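Local coordinates for protein LRIM1 (Anopheles gambiae, PDB 3O53) that pairs with APL1C in a leucine-rich repeat heterodimer that regulates complement-like immunity in the mosquito, this chain being its leucine-rich repeat domain, at residues A[12-17]-A[23-28]; A[83-88]-A[95-100]; A[157-162]-A[174-179]; A[270-275]-A[292-297]. All blocks are in the same frame, centred on the assembly; numbering follows the deposited sequence.

Interaction 1: A[12-17]-A[23-28]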
loop_
_atom_site.group_PDB
_atom_site.type_symbol
_atom_site.label_atom_id
_atom_site.label_comp_id
_atom_site.label_asym_id
_atom_site.label_seq_id
_atom_site.Cartn_x
_atom_site.Cartn_y
_atom_site.Cartn_z
ATOM N N TYR A 12 15.959 -22.921 -10.725
ATOM C CA TYR A 12 15.405 -23.566 -11.906
ATOM C C TYR A 12 14.317 -22.712 -12.542
ATOM O O TYR A 12 13.620 -21.961 -11.857
ATOM C CB TYR A 12 14.794 -24.906 -11.522
ATOM C CG TYR A 12 15.771 -25.924 -10.990
ATOM C CD1 TYR A 12 16.134 -27.025 -11.755
ATOM C CD2 TYR A 12 16.308 -25.805 -9.715
ATOM C CE1 TYR A 12 17.012 -27.972 -11.275
ATOM C CE2 TYR A 12 17.193 -26.745 -9.226
ATOM C CZ TYR A 12 17.538 -27.829 -10.012
ATOM O OH TYR A 12 18.413 -28.775 -9.538
ATOM N N LYS A 13 14.159 -22.860 -13.852
ATOM C CA LYS A 13 13.156 -22.116 -14.597
ATOM C C LYS A 13 12.493 -23.070 -15.576
ATOM O O LYS A 13 13.161 -23.903 -16.184
ATOM C CB LYS A 13 13.810 -20.939 -15.325
ATOM C CG LYS A 13 12.893 -20.147 -16.245
ATOM C CD LYS A 13 13.462 -18.749 -16.491
ATOM C CE LYS A 13 13.095 -18.200 -17.859
ATOM N NZ LYS A 13 11.631 -18.107 -18.092
ATOM N N ILE A 14 11.176 -22.968 -15.710
ATOM C CA ILE A 14 10.441 -23.860 -16.591
ATOM C C ILE A 14 9.630 -23.046 -17.591
ATOM O O ILE A 14 8.927 -22.113 -17.215
ATOM C CB ILE A 14 9.517 -24.802 -15.791
ATOM C CG1 ILE A 14 10.287 -25.409 -14.612
ATOM C CG2 ILE A 14 8.966 -25.887 -16.693
ATOM C CD1 ILE A 14 9.536 -26.479 -13.858
ATOM N N GLU A 15 9.746 -23.397 -18.868
ATOM C CA GLU A 15 9.048 -22.683 -19.928
ATOM C C GLU A 15 8.269 -23.649 -20.810
ATOM O O GLU A 15 8.537 -24.851 -20.829
ATOM C CB GLU A 15 10.040 -21.902 -20.791
ATOM C CG GLU A 15 10.961 -20.986 -20.012
ATOM C CD GLU A 15 11.873 -20.180 -20.915
ATOM O OE1 GLU A 15 13.011 -19.883 -20.500
ATOM O OE2 GLU A 15 11.453 -19.850 -22.043
ATOM N N LYS A 16 7.303 -23.114 -21.545
ATOM C CA LYS A 16 6.506 -23.915 -22.460
ATOM C C LYS A 16 5.775 -25.032 -21.722
ATOM O O LYS A 16 5.652 -26.145 -22.235
ATOM C CB LYS A 16 7.391 -24.490 -23.570
ATOM C CG LYS A 16 8.109 -23.416 -24.374
ATOM C CD LYS A 16 8.701 -23.951 -25.665
ATOM C CE LYS A 16 9.188 -22.811 -26.546
ATOM N NZ LYS A 16 9.860 -23.290 -27.783
ATOM N N VAL A 17 5.293 -24.723 -20.517
ATOM C CA VAL A 17 4.465 -25.653 -19.755
ATOM C C VAL A 17 3.003 -25.246 -19.846
ATOM O O VAL A 17 2.683 -24.127 -20.242
ATOM C CB VAL A 17 4.854 -25.693 -18.267
ATOM C CG1 VAL A 17 6.227 -26.300 -18.093
ATOM C CG2 VAL A 17 4.797 -24.291 -17.660
ATOM N N LYS A 23 2.279 -31.191 -14.276
ATOM C CA LYS A 23 2.483 -32.307 -13.361
ATOM C C LYS A 23 3.712 -33.125 -13.745
ATOM O O LYS A 23 4.470 -33.569 -12.883
ATOM C CB LYS A 23 1.247 -33.207 -13.348
ATOM C CG LYS A 23 -0.047 -32.481 -13.007
ATOM C CD LYS A 23 -1.251 -33.400 -13.156
ATOM C CE LYS A 23 -2.552 -32.681 -12.840
ATOM N NZ LYS A 23 -3.733 -33.570 -13.037
ATOM N N GLN A 24 3.899 -33.327 -15.043
ATOM C CA GLN A 24 5.056 -34.056 -15.539
ATOM C C GLN A 24 6.336 -33.272 -15.272
ATOM O O GLN A 24 7.308 -33.815 -14.753
ATOM C CB GLN A 24 4.907 -34.326 -17.034
ATOM C CG GLN A 24 6.129 -34.955 -17.669
ATOM C CD GLN A 24 5.963 -35.156 -19.159
ATOM O OE1 GLN A 24 4.843 -35.246 -19.662
ATOM N NE2 GLN A 24 7.079 -35.227 -19.875
ATOM N N ALA A 25 6.329 -31.992 -15.630
ATOM C CA ALA A 25 7.494 -31.136 -15.445
ATOM C C ALA A 25 7.974 -31.152 -13.997
ATOM O O ALA A 25 9.175 -31.216 -13.731
ATOM C CB ALA A 25 7.174 -29.715 -15.880
ATOM N N LEU A 26 7.030 -31.098 -13.062
ATOM C CA LEU A 26 7.369 -31.034 -11.647
ATOM C C LEU A 26 7.899 -32.376 -11.156
ATOM O O LEU A 26 8.709 -32.423 -10.234
ATOM C CB LEU A 26 6.156 -30.597 -10.817
ATOM C CG LEU A 26 5.648 -29.170 -11.072
ATOM C CD1 LEU A 26 4.478 -28.835 -10.147
ATOM C CD2 LEU A 26 6.766 -28.139 -10.906
ATOM N N ALA A 27 7.441 -33.462 -11.775
ATOM C CA ALA A 27 7.951 -34.792 -11.458
ATOM C C ALA A 27 9.435 -34.865 -11.793
ATOM O O ALA A 27 10.241 -35.314 -10.981
ATOM C CB ALA A 27 7.185 -35.851 -12.228
ATOM N N SER A 28 9.787 -34.420 -12.995
ATOM C CA SER A 28 11.179 -34.332 -13.408
ATOM C C SER A 28 11.968 -33.496 -12.413
ATOM O O SER A 28 13.062 -33.876 -11.996
ATOM C CB SER A 28 11.283 -33.695 -14.794
ATOM O OG SER A 28 10.409 -34.322 -15.715
#

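Interaction 2: A[83-88]-A[95-100]. With NAG (2-acetamido-2-deoxy-beta-D-glucopyranose), chain C.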
loop_
_atom_site.group_PDB
_atom_site.type_symbol
_atom_site.label_atom_id
_atom_site.label_comp_id
_atom_site.label_asym_id
_atom_site.label_seq_id
_atom_site.Cartn_x
_atom_site.Cartn_y
_atom_site.Cartn_z
ATOM N N ARG A 83 9.953 -17.902 1.087
ATOM C CA ARG A 83 10.291 -16.575 1.600
ATOM C C ARG A 83 9.857 -15.481 0.635
ATOM O O ARG A 83 9.482 -14.389 1.043
ATOM C CB ARG A 83 11.808 -16.452 1.838
ATOM C CG ARG A 83 12.367 -17.471 2.818
ATOM C CD ARG A 83 13.898 -17.471 2.835
ATOM N NE ARG A 83 14.440 -16.283 3.490
ATOM C CZ ARG A 83 15.735 -15.988 3.570
ATOM N NH1 ARG A 83 16.642 -16.797 3.035
ATOM N NH2 ARG A 83 16.125 -14.878 4.187
ATOM N N THR A 84 9.923 -15.765 -0.655
ATOM C CA THR A 84 9.604 -14.764 -1.657
ATOM C C THR A 84 8.630 -15.372 -2.645
ATOM O O THR A 84 8.867 -16.449 -3.166
ATOM C CB THR A 84 10.878 -14.294 -2.389
ATOM O OG1 THR A 84 11.792 -13.755 -1.434
ATOM C CG2 THR A 84 10.561 -13.220 -3.419
ATOM N N LEU A 85 7.520 -14.681 -2.875
ATOM C CA LEU A 85 6.507 -15.145 -3.804
ATOM C C LEU A 85 6.159 -14.005 -4.731
ATOM O O LEU A 85 5.812 -12.926 -4.274
ATOM C CB LEU A 85 5.254 -15.581 -3.041
ATOM C CG LEU A 85 4.066 -16.008 -3.900
ATOM C CD1 LEU A 85 4.411 -17.252 -4.718
ATOM C CD2 LEU A 85 2.855 -16.270 -3.016
ATOM N N ASP A 86 6.240 -14.240 -6.032
ATOM C CA ASP A 86 5.847 -13.228 -7.001
ATOM C C ASP A 86 4.749 -13.771 -7.916
ATOM O O ASP A 86 4.988 -14.672 -8.709
ATOM C CB ASP A 86 7.063 -12.798 -7.822
ATOM C CG ASP A 86 6.749 -11.671 -8.804
ATOM O OD1 ASP A 86 5.562 -11.438 -9.112
ATOM O OD2 ASP A 86 7.699 -11.020 -9.280
ATOM N N LEU A 87 3.538 -13.240 -7.796
ATOM C CA LEU A 87 2.467 -13.606 -8.719
ATOM C C LEU A 87 1.918 -12.376 -9.432
ATOM O O LEU A 87 0.761 -12.356 -9.838
ATOM C CB LEU A 87 1.337 -14.332 -7.997
ATOM C CG LEU A 87 0.599 -13.523 -6.936
ATOM C CD1 LEU A 87 -0.888 -13.867 -6.918
ATOM C CD2 LEU A 87 1.249 -13.769 -5.585
ATOM N N ASN A 88 2.756 -11.355 -9.578
ATOM C CA ASN A 88 2.409 -10.175 -10.361
ATOM C C ASN A 88 1.775 -10.589 -11.683
ATOM O O ASN A 88 2.238 -11.527 -12.336
ATOM C CB ASN A 88 3.654 -9.329 -10.663
ATOM C CG ASN A 88 4.142 -8.528 -9.462
ATOM O OD1 ASN A 88 3.465 -8.422 -8.444
ATOM N ND2 ASN A 88 5.335 -7.949 -9.591
ATOM N N LEU A 95 -5.708 -15.012 -1.832
ATOM C CA LEU A 95 -4.323 -15.435 -1.734
ATOM C C LEU A 95 -4.015 -15.820 -0.296
ATOM O O LEU A 95 -4.355 -15.088 0.627
ATOM C CB LEU A 95 -3.419 -14.274 -2.189
ATOM C CG LEU A 95 -1.909 -14.341 -1.963
ATOM C CD1 LEU A 95 -1.340 -15.549 -2.682
ATOM C CD2 LEU A 95 -1.250 -13.028 -2.445
ATOM N N LEU A 96 -3.376 -16.972 -0.107
ATOM C CA LEU A 96 -2.935 -17.395 1.216
ATOM C C LEU A 96 -1.479 -17.838 1.165
ATOM O O LEU A 96 -1.099 -18.638 0.318
ATOM C CB LEU A 96 -3.785 -18.568 1.721
ATOM C CG LEU A 96 -5.298 -18.352 1.741
ATOM C CD1 LEU A 96 -5.873 -18.577 0.366
ATOM C CD2 LEU A 96 -5.967 -19.281 2.758
ATOM N N VAL A 97 -0.667 -17.344 2.088
ATOM C CA VAL A 97 0.740 -17.702 2.095
ATOM C C VAL A 97 1.209 -18.071 3.501
ATOM O O VAL A 97 0.492 -17.861 4.481
ATOM C CB VAL A 97 1.594 -16.575 1.471
ATOM C CG1 VAL A 97 1.065 -16.259 0.079
ATOM C CG2 VAL A 97 1.572 -15.330 2.339
ATOM N N GLY A 98 2.413 -18.633 3.580
ATOM C CA GLY A 98 2.898 -19.288 4.782
ATOM C C GLY A 98 3.703 -18.422 5.729
ATOM O O GLY A 98 3.798 -17.206 5.545
ATOM N N PRO A 99 4.312 -19.057 6.745
ATOM C CA PRO A 99 4.968 -18.400 7.882
ATOM C C PRO A 99 6.361 -17.841 7.585
ATOM O O PRO A 99 6.883 -17.089 8.407
ATOM C CB PRO A 99 5.087 -19.526 8.922
ATOM C CG PRO A 99 4.448 -20.749 8.302
ATOM C CD PRO A 99 4.418 -20.520 6.837
ATOM N N SER A 100 6.955 -18.200 6.450
ATOM C CA SER A 100 8.303 -17.731 6.109
ATOM C C SER A 100 8.305 -16.606 5.082
ATOM O O SER A 100 9.367 -16.140 4.658
ATOM C CB SER A 100 9.155 -18.885 5.574
ATOM O OG SER A 100 9.381 -19.849 6.580
HETATM C C1 NAG C . 9.663 -13.041 -11.714
HETATM C C2 NAG C . 10.696 -12.080 -11.152
HETATM C C3 NAG C . 10.585 -10.737 -11.857
HETATM C C4 NAG C . 10.608 -10.913 -13.369
HETATM C C5 NAG C . 9.579 -11.939 -13.815
HETATM C C6 NAG C . 9.695 -12.187 -15.313
HETATM C C7 NAG C . 11.284 -12.189 -8.788
HETATM C C8 NAG C . 10.794 -11.897 -7.406
HETATM N N2 NAG C . 10.430 -11.872 -9.752
HETATM O O3 NAG C . 11.620 -9.898 -11.411
HETATM O O4 NAG C . 10.299 -9.683 -13.960
HETATM O O5 NAG C . 9.780 -13.149 -13.116
HETATM O O6 NAG C . 10.968 -12.732 -15.587
HETATM O O7 NAG C . 12.397 -12.685 -8.982
#

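Interaction 3: A[157-162]-A[174-179]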
loop_
_atom_site.group_PDB
_atom_site.type_symbol
_atom_site.label_atom_id
_atom_site.label_comp_id
_atom_site.label_asym_id
_atom_site.label_seq_id
_atom_site.Cartn_x
_atom_site.Cartn_y
_atom_site.Cartn_z
ATOM N N ASP A 157 -12.114 2.402 1.095
ATOM C CA ASP A 157 -13.056 3.483 1.356
ATOM C C ASP A 157 -12.713 4.228 2.638
ATOM O O ASP A 157 -12.996 5.418 2.774
ATOM C CB ASP A 157 -14.478 2.906 1.462
ATOM C CG ASP A 157 -15.542 3.934 1.175
ATOM O OD1 ASP A 157 -15.459 4.598 0.121
ATOM O OD2 ASP A 157 -16.463 4.081 1.999
ATOM N N THR A 158 -12.107 3.527 3.591
ATOM C CA THR A 158 -11.708 4.165 4.838
ATOM C C THR A 158 -10.475 3.487 5.413
ATOM O O THR A 158 -10.147 2.352 5.059
ATOM C CB THR A 158 -12.846 4.134 5.904
ATOM O OG1 THR A 158 -12.995 2.810 6.415
ATOM C CG2 THR A 158 -14.172 4.583 5.318
ATOM N N VAL A 159 -9.792 4.199 6.304
ATOM C CA VAL A 159 -8.589 3.692 6.941
ATOM C C VAL A 159 -8.666 3.900 8.449
ATOM O O VAL A 159 -8.978 4.990 8.917
ATOM C CB VAL A 159 -7.329 4.415 6.416
ATOM C CG1 VAL A 159 -6.109 4.082 7.296
ATOM C CG2 VAL A 159 -7.072 4.023 4.961
ATOM N N ASN A 160 -8.363 2.845 9.197
ATOM C CA ASN A 160 -8.254 2.918 10.642
ATOM C C ASN A 160 -6.858 2.433 11.016
ATOM O O ASN A 160 -6.560 1.245 10.904
ATOM C CB ASN A 160 -9.333 2.042 11.297
ATOM C CG ASN A 160 -9.273 2.057 12.824
ATOM O OD1 ASN A 160 -8.342 2.595 13.429
ATOM N ND2 ASN A 160 -10.275 1.449 13.451
ATOM N N PHE A 161 -6.002 3.355 11.436
ATOM C CA PHE A 161 -4.605 3.038 11.689
ATOM C C PHE A 161 -4.439 1.927 12.708
ATOM O O PHE A 161 -3.493 1.163 12.636
ATOM C CB PHE A 161 -3.840 4.281 12.162
ATOM C CG PHE A 161 -3.531 5.264 11.060
ATOM C CD1 PHE A 161 -3.014 4.826 9.845
ATOM C CD2 PHE A 161 -3.750 6.624 11.246
ATOM C CE1 PHE A 161 -2.726 5.730 8.823
ATOM C CE2 PHE A 161 -3.463 7.537 10.234
ATOM C CZ PHE A 161 -2.948 7.092 9.019
ATOM N N ALA A 162 -5.357 1.848 13.663
ATOM C CA ALA A 162 -5.325 0.793 14.663
ATOM C C ALA A 162 -5.249 -0.595 14.026
ATOM O O ALA A 162 -4.695 -1.529 14.612
ATOM C CB ALA A 162 -6.551 0.895 15.569
ATOM N N LEU A 174 3.925 3.313 3.773
ATOM C CA LEU A 174 2.512 2.990 3.573
ATOM C C LEU A 174 2.008 3.783 2.367
ATOM O O LEU A 174 1.936 4.999 2.429
ATOM C CB LEU A 174 1.709 3.355 4.833
ATOM C CG LEU A 174 0.195 3.086 4.827
ATOM C CD1 LEU A 174 -0.100 1.665 4.425
ATOM C CD2 LEU A 174 -0.420 3.398 6.199
ATOM N N ASN A 175 1.678 3.094 1.270
ATOM C CA ASN A 175 1.156 3.742 0.068
ATOM C C ASN A 175 -0.317 3.412 -0.077
ATOM O O ASN A 175 -0.681 2.255 -0.225
ATOM C CB ASN A 175 1.900 3.253 -1.179
ATOM C CG ASN A 175 1.707 4.169 -2.392
ATOM O OD1 ASN A 175 0.742 4.957 -2.484
ATOM N ND2 ASN A 175 2.645 4.060 -3.342
ATOM N N LEU A 176 -1.159 4.429 -0.028
ATOM C CA LEU A 176 -2.599 4.232 -0.111
ATOM C C LEU A 176 -3.150 5.169 -1.176
ATOM O O LEU A 176 -4.337 5.465 -1.193
ATOM C CB LEU A 176 -3.258 4.524 1.247
ATOM C CG LEU A 176 -3.046 3.461 2.324
ATOM C CD1 LEU A 176 -3.303 4.031 3.711
ATOM C CD2 LEU A 176 -3.947 2.253 2.052
ATOM N N GLN A 177 -2.270 5.637 -2.056
ATOM C CA GLN A 177 -2.646 6.597 -3.092
ATOM C C GLN A 177 -3.618 5.960 -4.087
ATOM O O GLN A 177 -3.576 4.759 -4.330
ATOM C CB GLN A 177 -1.395 7.126 -3.830
ATOM C CG GLN A 177 -1.058 6.330 -5.075
ATOM C CD GLN A 177 0.419 6.330 -5.443
ATOM O OE1 GLN A 177 1.265 5.951 -4.640
ATOM N NE2 GLN A 177 0.727 6.713 -6.682
ATOM N N TYR A 178 -4.507 6.773 -4.648
ATOM C CA TYR A 178 -5.446 6.305 -5.664
ATOM C C TYR A 178 -6.383 5.216 -5.146
ATOM O O TYR A 178 -6.642 4.210 -5.810
ATOM C CB TYR A 178 -4.695 5.824 -6.906
ATOM C CG TYR A 178 -4.166 6.971 -7.740
ATOM C CD1 TYR A 178 -5.037 7.884 -8.306
ATOM C CD2 TYR A 178 -2.802 7.138 -7.962
ATOM C CE1 TYR A 178 -4.575 8.940 -9.067
ATOM C CE2 TYR A 178 -2.327 8.200 -8.735
ATOM C CZ TYR A 178 -3.227 9.093 -9.282
ATOM O OH TYR A 178 -2.812 10.152 -10.051
ATOM N N ASN A 179 -6.888 5.421 -3.942
ATOM C CA ASN A 179 -8.014 4.650 -3.473
ATOM C C ASN A 179 -9.184 5.622 -3.409
ATOM O O ASN A 179 -9.201 6.616 -4.142
ATOM C CB ASN A 179 -7.693 4.010 -2.124
ATOM C CG ASN A 179 -6.875 2.737 -2.267
ATOM O OD1 ASN A 179 -7.419 1.658 -2.452
ATOM N ND2 ASN A 179 -5.556 2.862 -2.162
#

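Interaction 4: A[270-275]-A[292-297]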
loop_
_atom_site.group_PDB
_atom_site.type_symbol
_atom_site.label_atom_id
_atom_site.label_comp_id
_atom_site.label_asym_id
_atom_site.label_seq_id
_atom_site.Cartn_x
_atom_site.Cartn_y
_atom_site.Cartn_z
ATOM N N GLN A 270 8.948 24.505 -0.360
ATOM C CA GLN A 270 10.045 23.839 -1.059
ATOM C C GLN A 270 9.541 22.648 -1.860
ATOM O O GLN A 270 10.016 22.370 -2.962
ATOM C CB GLN A 270 11.111 23.366 -0.069
ATOM C CG GLN A 270 11.955 24.490 0.502
ATOM C CD GLN A 270 12.876 24.021 1.605
ATOM O OE1 GLN A 270 12.564 23.080 2.335
ATOM N NE2 GLN A 270 14.020 24.679 1.736
ATOM N N THR A 271 8.588 21.927 -1.287
ATOM C CA THR A 271 8.014 20.764 -1.951
ATOM C C THR A 271 7.323 21.164 -3.247
ATOM O O THR A 271 7.533 20.531 -4.282
ATOM C CB THR A 271 7.014 20.028 -1.029
ATOM O OG1 THR A 271 7.719 19.491 0.094
ATOM C CG2 THR A 271 6.335 18.863 -1.777
ATOM N N VAL A 272 6.516 22.223 -3.200
ATOM C CA VAL A 272 5.845 22.705 -4.409
ATOM C C VAL A 272 6.882 23.191 -5.432
ATOM O O VAL A 272 6.793 22.868 -6.614
ATOM C CB VAL A 272 4.839 23.832 -4.105
ATOM C CG1 VAL A 272 4.237 24.360 -5.393
ATOM C CG2 VAL A 272 3.738 23.332 -3.160
ATOM N N LYS A 273 7.879 23.941 -4.977
ATOM C CA LYS A 273 8.918 24.427 -5.889
ATOM C C LYS A 273 9.594 23.265 -6.612
ATOM O O LYS A 273 9.730 23.268 -7.832
ATOM C CB LYS A 273 9.981 25.238 -5.143
ATOM C CG LYS A 273 10.901 25.993 -6.093
ATOM C CD LYS A 273 12.063 26.646 -5.366
ATOM C CE LYS A 273 12.994 27.346 -6.350
ATOM N NZ LYS A 273 14.249 27.829 -5.712
ATOM N N LYS A 274 10.021 22.271 -5.846
ATOM C CA LYS A 274 10.712 21.113 -6.395
ATOM C C LYS A 274 9.878 20.395 -7.467
ATOM O O LYS A 274 10.422 19.912 -8.466
ATOM C CB LYS A 274 11.068 20.147 -5.257
ATOM C CG LYS A 274 11.368 18.732 -5.694
ATOM C CD LYS A 274 11.691 17.836 -4.499
ATOM C CE LYS A 274 10.428 17.305 -3.803
ATOM N NZ LYS A 274 10.776 16.321 -2.732
ATOM N N LEU A 275 8.560 20.335 -7.270
ATOM C CA LEU A 275 7.704 19.532 -8.142
ATOM C C LEU A 275 7.147 20.290 -9.354
ATOM O O LEU A 275 6.796 19.676 -10.353
ATOM C CB LEU A 275 6.544 18.921 -7.336
ATOM C CG LEU A 275 6.966 17.921 -6.253
ATOM C CD1 LEU A 275 5.773 17.462 -5.419
ATOM C CD2 LEU A 275 7.691 16.719 -6.867
ATOM N N GLY A 292 0.581 30.751 2.405
ATOM C CA GLY A 292 1.792 30.060 2.039
ATOM C C GLY A 292 1.591 29.504 0.648
ATOM O O GLY A 292 0.964 30.131 -0.207
ATOM N N ALA A 293 2.079 28.299 0.428
ATOM C CA ALA A 293 2.087 27.736 -0.907
ATOM C C ALA A 293 0.705 27.273 -1.384
ATOM O O ALA A 293 0.515 27.044 -2.573
ATOM C CB ALA A 293 3.080 26.589 -0.974
ATOM N N TYR A 294 -0.263 27.140 -0.489
ATOM C CA TYR A 294 -1.529 26.531 -0.895
ATOM C C TYR A 294 -2.675 27.522 -1.123
ATOM O O TYR A 294 -2.804 28.508 -0.418
ATOM C CB TYR A 294 -1.940 25.481 0.123
ATOM C CG TYR A 294 -0.909 24.390 0.289
ATOM C CD1 TYR A 294 -0.446 23.658 -0.804
ATOM C CD2 TYR A 294 -0.410 24.082 1.542
ATOM C CE1 TYR A 294 0.505 22.651 -0.639
ATOM C CE2 TYR A 294 0.518 23.086 1.716
ATOM C CZ TYR A 294 0.973 22.377 0.635
ATOM O OH TYR A 294 1.898 21.383 0.861
ATOM N N CYS A 295 -3.491 27.244 -2.132
ATOM C CA CYS A 295 -4.690 28.017 -2.390
ATOM C C CYS A 295 -5.599 27.886 -1.190
ATOM O O CYS A 295 -5.561 26.884 -0.484
ATOM C CB CYS A 295 -5.415 27.494 -3.632
ATOM S SG CYS A 295 -4.400 27.558 -5.142
ATOM N N CYS A 296 -6.425 28.891 -0.957
ATOM C CA CYS A 296 -7.404 28.786 0.108
ATOM C C CYS A 296 -8.536 29.782 -0.099
ATOM O O CYS A 296 -8.378 30.765 -0.815
ATOM C CB CYS A 296 -6.739 28.995 1.467
ATOM S SG CYS A 296 -6.005 30.622 1.698
ATOM N N GLU A 297 -9.678 29.501 0.525
ATOM C CA GLU A 297 -10.852 30.353 0.431
ATOM C C GLU A 297 -11.300 30.657 1.847
ATOM O O GLU A 297 -11.120 29.838 2.745
ATOM C CB GLU A 297 -11.966 29.634 -0.336
ATOM C CG GLU A 297 -13.274 30.406 -0.437
ATOM C CD GLU A 297 -13.291 31.389 -1.595
ATOM O OE1 GLU A 297 -13.485 30.948 -2.749
ATOM O OE2 GLU A 297 -13.128 32.605 -1.353
#

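Interaction 1: A[12-17]-A[23-28]
I14 and V17 meet A25 and L26 through methyl groups alone, where the second strand of the chain faces the helix that follows it. The methyl of A25 points at the strand and is touched by two branches: CG2 of I14 lies 4.3 Å from A25 CB, and CG1 of V17 lies 4.2 Å from the same A25 CB. The other arm of I14 runs out extended (chi2 -173°) and brings CD1 to 4.4 Å from CD2 of L26, whose side chain leaves the helix to one side before its end swings in. All three contacts are loose van der Waals touches between buried groups, and they hide 111 Å² in all.

Hydrogen bonds from neighbours hold the strand and the turn after it. The backbone of I14 is hydrogen-bonded to that of D40 in strand 38-40, and the N44 side chain grips the turn, its ND2 giving to O of I14 and its OD1 taking the N-H of V17. H3 packs on both V17 and A25, so it lies against both segments. K13 NZ and E15 OE1 form a salt bridge of 3.3 Å, away from the apolar contact.

Strand 11-15, helix 22-30 and strand 38-40 follow one another at the N-terminal end of the leucine-rich repeat solenoid, with the helix packed against I14 and V17 at the end of the solenoid core.

Interaction 2: A[83-88]-A[95-100]
Two strands on different faces of the leucine-rich repeat solenoid meet here across its interior: strand 84-86 and strand 91-97, whose segments run 159° apart end to end without pairing by hydrogen bonds. L85 reaches inward with CG anti to its backbone nitrogen (chi1 176°). Its CD2 comes 3.6 Å from CG1 of V97, the closest apolar approach of the contact, and the same L85 CD2 lies 4.3 Å from CD1 of L95. Two residues on, L87 and L95 touch at an oblique angle through their CD2 atoms, 4.1 Å apart. L104 of the next parallel strand packs on both L85 and L95 and extends this leucine layer along the solenoid.

At the other end the backbones themselves approach: CA of R83 sits 3.2 Å from O of S100, a CA-H...O contact with 161° at the hydrogen. The R83 guanidinium forms salt bridges to two carboxylates, those of E61 and E102, while S100 OG is hydrogen-bonded to O of S80.

The D86 side chain turns away from this interior. Its OD2 accepts a nearly straight bond from N2 of the N-acetylglucosamine at 2.9 Å, while D86 OD1 takes the backbone N of N88 at 2.8 Å in an Asx turn. The turn holds the carboxylate in place as it meets the acetamido group of the glycan on N64. The chemistry thus divides: methyl groups meet toward the interior, with the polar R83 and S100 at the rim, and a carboxylate, probably charged, is held by its Asx turn as acceptor for the sugar.

Interaction 3: A[157-162]-A[174-179]
V159 lays its CG2 methyl against CD1 of L176, 4.0 Å away. The first torsion of L176 (chi1 -74°) sets its branch beside its own backbone nitrogen, and the extended second torsion carries CD1 toward the facing strand. Next to this pair F161 and L174 meet. The bond from CA to CB of F161 does not aim at the other segment, but the ring reaches across, and CD2 of L174 stands at the ring edge, near its plane, 4.2 Å from F161 CE1. No hydrogen bond joins the two segments. The contact buries 118 Å², and V184 of the neighbouring strand 183-185 packs on both V159 and F161.

Polar side chains fix the turns that present these groups. N175 OD1 accepts the backbone N of Q177 at 3.1 Å, an Asx turn at the end of strand 173-175. A second Asx turn follows strand 158-160, where N160 OD1 takes the N-H of A162 at 3.1 Å, with the donor well above the carbonyl plane. N179 is buried: its ND2 gives to O of L176 at 3.0 Å and also to O of L151. L176 O lies close to the amide plane of N179, while the donor stands far out of the carbonyl plane of L176. N179 OD1 accepts from N of I156, and N201 ND2 gives a further bond to O of L176.

Inward leucines on and just after a strand, followed by a buried asparagine that bonds backbone groups of adjoining turns, are the signature of the leucine-rich repeat, here with a short second strand on the solenoid's other face.

Interaction 4: A[270-275]-A[292-297]
Helix 262-276 passes the start of strand 294-296 at the loop that leads into it, with the CA atoms of V272 and A293 7.2 Å apart and no hydrogen bond between the two segments. One methyl does all the touching on the helix side. CG2 of V272 lies 4.0 Å from CB of A293, and that same V272 CG2 is 4.2 Å from CE1 of Y294. The valine's first torsion (chi1 176°) turns CG1 anti to the backbone nitrogen and leaves CG2 beside that nitrogen, facing the loop. The bond from CA of Y294 does not aim at the helix, but its ring extends back and brings CE1 up to the valine. The contact hides 97 Å² in all, nearly all of it from these three residues, which are buried in the fold.

G292, just ahead of A293, has a positive phi (63°), a conformation glycine takes easily; it turns the chain between strands 289-291 and 294-296. The tyrosine is then held at its far end, where OH is hydrogen-bonded to N of L244, while F242, L254 and F258 pack against its side chain. T271, next to V272 on the helix, uses OG1 in bonds with O of V267 and N of F242, tying the helix to the last solenoid strand.

Beyond Y294 the two cysteines lead to different partners: C295 is joined to C283 and C296 to C251. Helices, a loop and a short hairpin tied together by two disulfides next to the last parallel strand, 241-243, form a C-terminal cap of the kind that closes the hydrophobic core of extracellular leucine-rich repeat domains.

Overall arrangement
The four contacts follow one another along the chain and along the solenoid axis, each closing before the next opens. Interaction 1 lies at the N-terminal end and interaction 4 in the C-terminal cap; their centres are about 55 Å apart, on opposite sides of the chain's centre. Interactions 2 and 3 lie between, with centres about 22 Å apart, both packing inward from the parallel strands that run from 11-15 to 241-243. Interaction 2 is about 20 Å from interaction 1, and interaction 3 about 24 Å from interaction 4, measured between centres. They do not touch, and sample successive levels of one elongated hydrophobic core, probably giving LRIM1 a long surface for partners.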